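Protein A52 (PDB 2VVW) suppresses host innate immunity as a Bcl-2-like protein, binding IRAK2 to inhibit NF-kappa-B signalling and TRAF6 to activate p38 and induce cytokines such as IL-10. Local coordinates at residues F22-L34 and F119-L131. Numbering follows the deposited sequence. Where two conformers were deposited one is given.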
loop_
_atom_site.group_PDB
_atom_site.type_symbol
_atom_site.label_atom_id
_atom_site.label_comp_id
_atom_site.label_asym_id
_atom_site.label_seq_id
_atom_site.Cartn_x
_atom_site.Cartn_y
_atom_site.Cartn_z
ATOM N N PHE A 22 -3.658 13.186 -4.565
ATOM C CA PHE A 22 -2.453 12.349 -4.618
ATOM C C PHE A 22 -2.566 11.076 -3.757
ATOM O O PHE A 22 -2.149 9.996 -4.180
ATOM C CB PHE A 22 -1.186 13.121 -4.247
ATOM C CG PHE A 22 0.075 12.371 -4.614
ATOM C CD1 PHE A 22 0.507 12.317 -5.934
ATOM C CD2 PHE A 22 0.791 11.664 -3.648
ATOM C CE1 PHE A 22 1.653 11.603 -6.277
ATOM C CE2 PHE A 22 1.941 10.942 -3.992
ATOM C CZ PHE A 22 2.360 10.906 -5.297
ATOM N N THR A 23 -3.167 11.191 -2.576
ATOM C CA THR A 23 -3.409 10.013 -1.732
ATOM C C THR A 23 -4.320 9.008 -2.416
ATOM O O THR A 23 -4.098 7.803 -2.328
ATOM C CB THR A 23 -4.023 10.389 -0.410
ATOM O OG1 THR A 23 -3.206 11.378 0.215
ATOM C CG2 THR A 23 -4.131 9.157 0.508
ATOM N N ILE A 24 -5.355 9.510 -3.083
ATOM C CA ILE A 24 -6.269 8.664 -3.824
ATOM C C ILE A 24 -5.518 7.876 -4.886
ATOM O O ILE A 24 -5.710 6.649 -5.032
ATOM C CB ILE A 24 -7.420 9.497 -4.471
ATOM C CG1 ILE A 24 -8.402 9.998 -3.385
ATOM C CG2 ILE A 24 -8.161 8.687 -5.479
ATOM C CD1 ILE A 24 -9.376 11.077 -3.880
ATOM N N LEU A 25 -4.660 8.566 -5.633
ATOM C CA LEU A 25 -3.883 7.912 -6.668
ATOM C C LEU A 25 -2.844 6.937 -6.093
ATOM O O LEU A 25 -2.632 5.869 -6.656
ATOM C CB LEU A 25 -3.229 8.936 -7.610
ATOM C CG LEU A 25 -4.170 9.808 -8.460
ATOM C CD1 LEU A 25 -3.389 10.880 -9.181
ATOM C CD2 LEU A 25 -4.933 8.967 -9.438
ATOM N N GLU A 26 -2.225 7.282 -4.971
ATOM C CA GLU A 26 -1.299 6.356 -4.284
ATOM C C GLU A 26 -2.002 5.047 -3.988
ATOM O O GLU A 26 -1.479 3.992 -4.297
ATOM C CB GLU A 26 -0.758 6.913 -2.965
ATOM C CG GLU A 26 0.294 7.995 -3.070
ATOM C CD GLU A 26 0.818 8.461 -1.694
ATOM O OE1 GLU A 26 2.055 8.437 -1.485
ATOM O OE2 GLU A 26 -0.005 8.835 -0.820
ATOM N N GLU A 27 -3.185 5.128 -3.386
ATOM C CA GLU A 27 -3.934 3.935 -3.008
ATOM C C GLU A 27 -4.446 3.190 -4.222
ATOM O O GLU A 27 -4.486 1.960 -4.221
ATOM C CB GLU A 27 -5.082 4.289 -2.049
ATOM C CG GLU A 27 -4.582 4.721 -0.681
ATOM C CD GLU A 27 -5.578 4.567 0.453
ATOM O OE1 GLU A 27 -6.714 4.057 0.247
ATOM O OE2 GLU A 27 -5.200 4.978 1.577
ATOM N N TYR A 28 -4.852 3.927 -5.256
ATOM C CA TYR A 28 -5.289 3.312 -6.519
ATOM C C TYR A 28 -4.186 2.449 -7.150
ATOM O O TYR A 28 -4.382 1.281 -7.485
ATOM C CB TYR A 28 -5.708 4.409 -7.499
ATOM C CG TYR A 28 -6.123 3.889 -8.847
ATOM C CD1 TYR A 28 -7.329 3.187 -9.000
ATOM C CD2 TYR A 28 -5.313 4.067 -9.964
ATOM C CE1 TYR A 28 -7.722 2.699 -10.217
ATOM C CE2 TYR A 28 -5.704 3.584 -11.203
ATOM C CZ TYR A 28 -6.910 2.894 -11.323
ATOM O OH TYR A 28 -7.312 2.409 -12.546
ATOM N N PHE A 29 -3.008 3.024 -7.294
ATOM C CA PHE A 29 -1.884 2.265 -7.828
ATOM C C PHE A 29 -1.416 1.136 -6.921
ATOM O O PHE A 29 -1.072 0.060 -7.412
ATOM C CB PHE A 29 -0.744 3.195 -8.237
ATOM C CG PHE A 29 -1.089 4.054 -9.418
ATOM C CD1 PHE A 29 -1.443 3.486 -10.627
ATOM C CD2 PHE A 29 -1.075 5.425 -9.326
ATOM C CE1 PHE A 29 -1.764 4.279 -11.715
ATOM C CE2 PHE A 29 -1.404 6.213 -10.412
ATOM C CZ PHE A 29 -1.748 5.646 -11.595
ATOM N N MET A 30 -1.485 1.342 -5.608
ATOM C CA MET A 30 -1.141 0.291 -4.654
ATOM C C MET A 30 -2.100 -0.872 -4.816
ATOM O O MET A 30 -1.675 -1.996 -4.997
ATOM C CB MET A 30 -1.221 0.832 -3.230
ATOM C CG MET A 30 -1.050 -0.174 -2.127
ATOM S SD MET A 30 -1.402 0.584 -0.533
ATOM C CE MET A 30 -3.216 0.675 -0.556
ATOM N N TYR A 31 -3.395 -0.586 -4.779
ATOM C CA TYR A 31 -4.384 -1.667 -4.799
ATOM C C TYR A 31 -4.463 -2.377 -6.161
ATOM O O TYR A 31 -4.575 -3.618 -6.226
ATOM C CB TYR A 31 -5.758 -1.149 -4.379
ATOM C CG TYR A 31 -5.953 -0.978 -2.886
ATOM C CD1 TYR A 31 -5.870 -2.072 -2.023
ATOM C CD2 TYR A 31 -6.255 0.278 -2.328
ATOM C CE1 TYR A 31 -6.047 -1.940 -0.647
ATOM C CE2 TYR A 31 -6.457 0.417 -0.927
ATOM C CZ TYR A 31 -6.336 -0.687 -0.104
ATOM O OH TYR A 31 -6.549 -0.580 1.248
ATOM N N ARG A 32 -4.438 -1.603 -7.245
ATOM C CA ARG A 32 -4.455 -2.182 -8.577
ATOM C C ARG A 32 -3.143 -2.929 -8.853
ATOM O O ARG A 32 -3.144 -4.055 -9.368
ATOM C CB ARG A 32 -4.704 -1.115 -9.636
ATOM C CG ARG A 32 -4.790 -1.683 -11.046
ATOM C CD ARG A 32 -5.444 -0.709 -12.016
ATOM N NE ARG A 32 -5.349 -1.204 -13.390
ATOM C CZ ARG A 32 -6.083 -0.765 -14.405
ATOM N NH1 ARG A 32 -6.993 0.171 -14.223
ATOM N NH2 ARG A 32 -5.917 -1.292 -15.612
ATOM N N GLY A 33 -2.030 -2.324 -8.482
ATOM C CA GLY A 33 -0.722 -2.961 -8.647
ATOM C C GLY A 33 -0.469 -4.230 -7.837
ATOM O O GLY A 33 0.335 -5.073 -8.260
ATOM N N LEU A 34 -1.133 -4.374 -6.680
ATOM C CA LEU A 34 -0.912 -5.523 -5.806
ATOM C C LEU A 34 -2.043 -6.540 -5.864
ATOM O O LEU A 34 -1.766 -7.738 -5.863
ATOM C CB LEU A 34 -0.641 -5.090 -4.347
ATOM C CG LEU A 34 0.591 -4.199 -4.106
ATOM C CD1 LEU A 34 0.794 -3.909 -2.568
ATOM C CD2 LEU A 34 1.883 -4.726 -4.732
ATOM N N PHE A 119 6.274 -6.833 -7.922
ATOM C CA PHE A 119 5.237 -6.176 -7.146
ATOM C C PHE A 119 5.627 -4.767 -6.685
ATOM O O PHE A 119 4.775 -3.876 -6.689
ATOM C CB PHE A 119 4.789 -7.067 -5.968
ATOM C CG PHE A 119 3.940 -8.254 -6.383
ATOM C CD1 PHE A 119 2.712 -8.053 -6.993
ATOM C CD2 PHE A 119 4.355 -9.560 -6.136
ATOM C CE1 PHE A 119 1.916 -9.140 -7.370
ATOM C CE2 PHE A 119 3.566 -10.646 -6.511
ATOM C CZ PHE A 119 2.344 -10.428 -7.124
ATOM N N SER A 120 6.898 -4.540 -6.365
ATOM C CA SER A 120 7.374 -3.219 -5.888
ATOM C C SER A 120 7.456 -2.098 -6.944
ATOM O O SER A 120 7.686 -0.912 -6.612
ATOM C CB SER A 120 8.764 -3.383 -5.261
ATOM O OG SER A 120 9.704 -3.796 -6.233
ATOM N N ARG A 121 7.292 -2.456 -8.209
ATOM C CA ARG A 121 7.400 -1.478 -9.306
ATOM C C ARG A 121 6.265 -0.466 -9.363
ATOM O O ARG A 121 6.449 0.639 -9.928
ATOM C CB ARG A 121 7.513 -2.187 -10.660
ATOM C CG ARG A 121 8.825 -2.876 -10.838
ATOM C CD ARG A 121 9.169 -3.124 -12.303
ATOM N NE ARG A 121 10.514 -3.658 -12.390
ATOM C CZ ARG A 121 11.114 -4.054 -13.512
ATOM N NH1 ARG A 121 10.506 -3.951 -14.682
ATOM N NH2 ARG A 121 12.346 -4.535 -13.446
ATOM N N TRP A 122 5.126 -0.803 -8.744
ATOM C CA TRP A 122 3.993 0.114 -8.643
ATOM C C TRP A 122 4.450 1.467 -8.123
ATOM O O TRP A 122 3.900 2.484 -8.495
ATOM C CB TRP A 122 2.868 -0.465 -7.759
ATOM C CG TRP A 122 3.128 -0.447 -6.283
ATOM C CD1 TRP A 122 3.771 -1.410 -5.549
ATOM C CD2 TRP A 122 2.740 0.562 -5.355
ATOM N NE1 TRP A 122 3.813 -1.058 -4.227
ATOM C CE2 TRP A 122 3.188 0.148 -4.073
ATOM C CE3 TRP A 122 2.076 1.786 -5.475
ATOM C CZ2 TRP A 122 3.004 0.923 -2.927
ATOM C CZ3 TRP A 122 1.896 2.556 -4.330
ATOM C CH2 TRP A 122 2.357 2.112 -3.072
ATOM N N LYS A 123 5.472 1.481 -7.278
ATOM C CA LYS A 123 6.018 2.757 -6.763
ATOM C C LYS A 123 6.451 3.711 -7.879
ATOM O O LYS A 123 6.459 4.944 -7.698
ATOM C CB LYS A 123 7.198 2.483 -5.856
ATOM C CG LYS A 123 6.878 1.696 -4.576
ATOM C CD LYS A 123 6.100 2.507 -3.571
ATOM C CE LYS A 123 6.195 1.886 -2.164
ATOM N NZ LYS A 123 7.598 1.695 -1.655
ATOM N N TYR A 124 6.850 3.160 -9.021
ATOM C CA TYR A 124 7.270 3.998 -10.156
ATOM C C TYR A 124 6.103 4.785 -10.771
ATOM O O TYR A 124 6.321 5.830 -11.374
ATOM C CB TYR A 124 7.974 3.158 -11.233
ATOM C CG TYR A 124 9.383 2.822 -10.857
ATOM C CD1 TYR A 124 10.431 3.640 -11.252
ATOM C CD2 TYR A 124 9.672 1.709 -10.060
ATOM C CE1 TYR A 124 11.737 3.352 -10.902
ATOM C CE2 TYR A 124 10.980 1.416 -9.694
ATOM C CZ TYR A 124 12.008 2.238 -10.122
ATOM O OH TYR A 124 13.311 1.967 -9.769
ATOM N N CYS A 125 4.877 4.261 -10.657
ATOM C CA CYS A 125 3.693 5.026 -11.047
ATOM C C CYS A 125 3.628 6.353 -10.297
ATOM O O CYS A 125 3.307 7.375 -10.885
ATOM C CB CYS A 125 2.424 4.236 -10.808
ATOM S SG CYS A 125 2.391 2.668 -11.680
ATOM N N LEU A 126 3.955 6.342 -9.010
ATOM C CA LEU A 126 3.907 7.567 -8.214
ATOM C C LEU A 126 4.984 8.519 -8.666
ATOM O O LEU A 126 4.746 9.739 -8.739
ATOM C CB LEU A 126 4.075 7.301 -6.710
ATOM C CG LEU A 126 3.290 6.136 -6.096
ATOM C CD1 LEU A 126 3.633 5.939 -4.599
ATOM C CD2 LEU A 126 1.820 6.340 -6.312
ATOM N N ARG A 127 6.182 7.991 -8.942
ATOM C CA ARG A 127 7.282 8.845 -9.416
ATOM C C ARG A 127 6.864 9.504 -10.729
ATOM O O ARG A 127 7.084 10.674 -10.932
ATOM C CB ARG A 127 8.578 8.034 -9.599
ATOM C CG ARG A 127 9.828 8.883 -9.807
ATOM C CD ARG A 127 11.100 8.054 -10.018
ATOM N NE ARG A 127 11.353 7.056 -8.977
ATOM C CZ ARG A 127 12.480 6.344 -8.876
ATOM N NH1 ARG A 127 13.474 6.520 -9.741
ATOM N NH2 ARG A 127 12.625 5.450 -7.903
ATOM N N ALA A 128 6.245 8.734 -11.609
ATOM C CA ALA A 128 5.795 9.256 -12.904
ATOM C C ALA A 128 4.774 10.390 -12.738
ATOM O O ALA A 128 4.892 11.428 -13.389
ATOM C CB ALA A 128 5.187 8.112 -13.745
ATOM N N ILE A 129 3.779 10.175 -11.865
ATOM C CA ILE A 129 2.718 11.172 -11.585
ATOM C C ILE A 129 3.316 12.466 -11.092
ATOM O O ILE A 129 2.943 13.541 -11.550
ATOM C CB ILE A 129 1.678 10.659 -10.517
ATOM C CG1 ILE A 129 0.841 9.504 -11.068
ATOM C CG2 ILE A 129 0.759 11.786 -10.035
ATOM C CD1 ILE A 129 0.052 9.804 -12.289
ATOM N N LYS A 130 4.274 12.364 -10.177
ATOM C CA LYS A 130 4.953 13.557 -9.657
ATOM C C LYS A 130 5.737 14.324 -10.736
ATOM O O LYS A 130 5.835 15.550 -10.669
ATOM C CB LYS A 130 5.885 13.179 -8.504
ATOM C CG LYS A 130 5.183 12.869 -7.175
ATOM C CD LYS A 130 6.135 12.110 -6.228
ATOM C CE LYS A 130 5.686 12.157 -4.758
ATOM N NZ LYS A 130 6.387 11.122 -3.890
ATOM N N LEU A 131 6.296 13.617 -11.723
ATOM C CA LEU A 131 7.022 14.268 -12.837
ATOM C C LEU A 131 6.077 14.979 -13.798
ATOM O O LEU A 131 6.426 15.996 -14.397
ATOM C CB LEU A 131 7.821 13.249 -13.676
ATOM C CG LEU A 131 9.180 12.738 -13.208
ATOM C CD1 LEU A 131 9.623 11.622 -14.151
ATOM C CD2 LEU A 131 10.211 13.868 -13.160
#
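The indole of W122 lies flat against the backbone of 22-34: CA of M30 sits over one face, 3.9 Å from the centroid of the six-membered ring, a CH-pi contact, while the aliphatic CD of K123 covers the opposite face. CB of M30 continues along the benzo rim, 3.7 Å from CZ3 of W122, and SD of M30 adds a longer, oblique Met-aromatic contact. The pyrrole side is met by CD2 of L34, which is also 3.6 Å from O of F119. A chi1 of 75°, with CG lodged between backbone N and carbonyl carbon, directs this indole at the neighbouring helix; its NE1 is satisfied by Y31 of the second subunit. F29 is likewise sandwiched, between Y28 of its own helix and CB of C125, the latter 3.9 Å from the ring centroid and 15° off the normal, with SG further out and oblique.

Such flat-on contacts illustrate how two antiparallel helices of a Bcl-2-like, all-helical fold are joined by apolar surfaces. Helix 21-35 and helix 123-132 are brought together here although 84 residues separate the two segments; the axes of 22-34 and 123-131 run at 148° and approach to 9.4 Å. Helix 96-115 adds C106 against F29 and M102 against I129. At G33, which has no side chain, CA lies 4.5 Å from CB of W122, consistent with the close backbone approach there.

Toward the other end, CD2 of L126 reaches the helix surface at E26, 3.7 Å from its CA. CG1 of I129 approaches F29 obliquely, whereas CG2 of the same residue meets the F22 ring at its edge. Across that ring's outer end runs the extended chain of K130, roughly at right angles, bringing CE within 3.6 Å of CZ of F22.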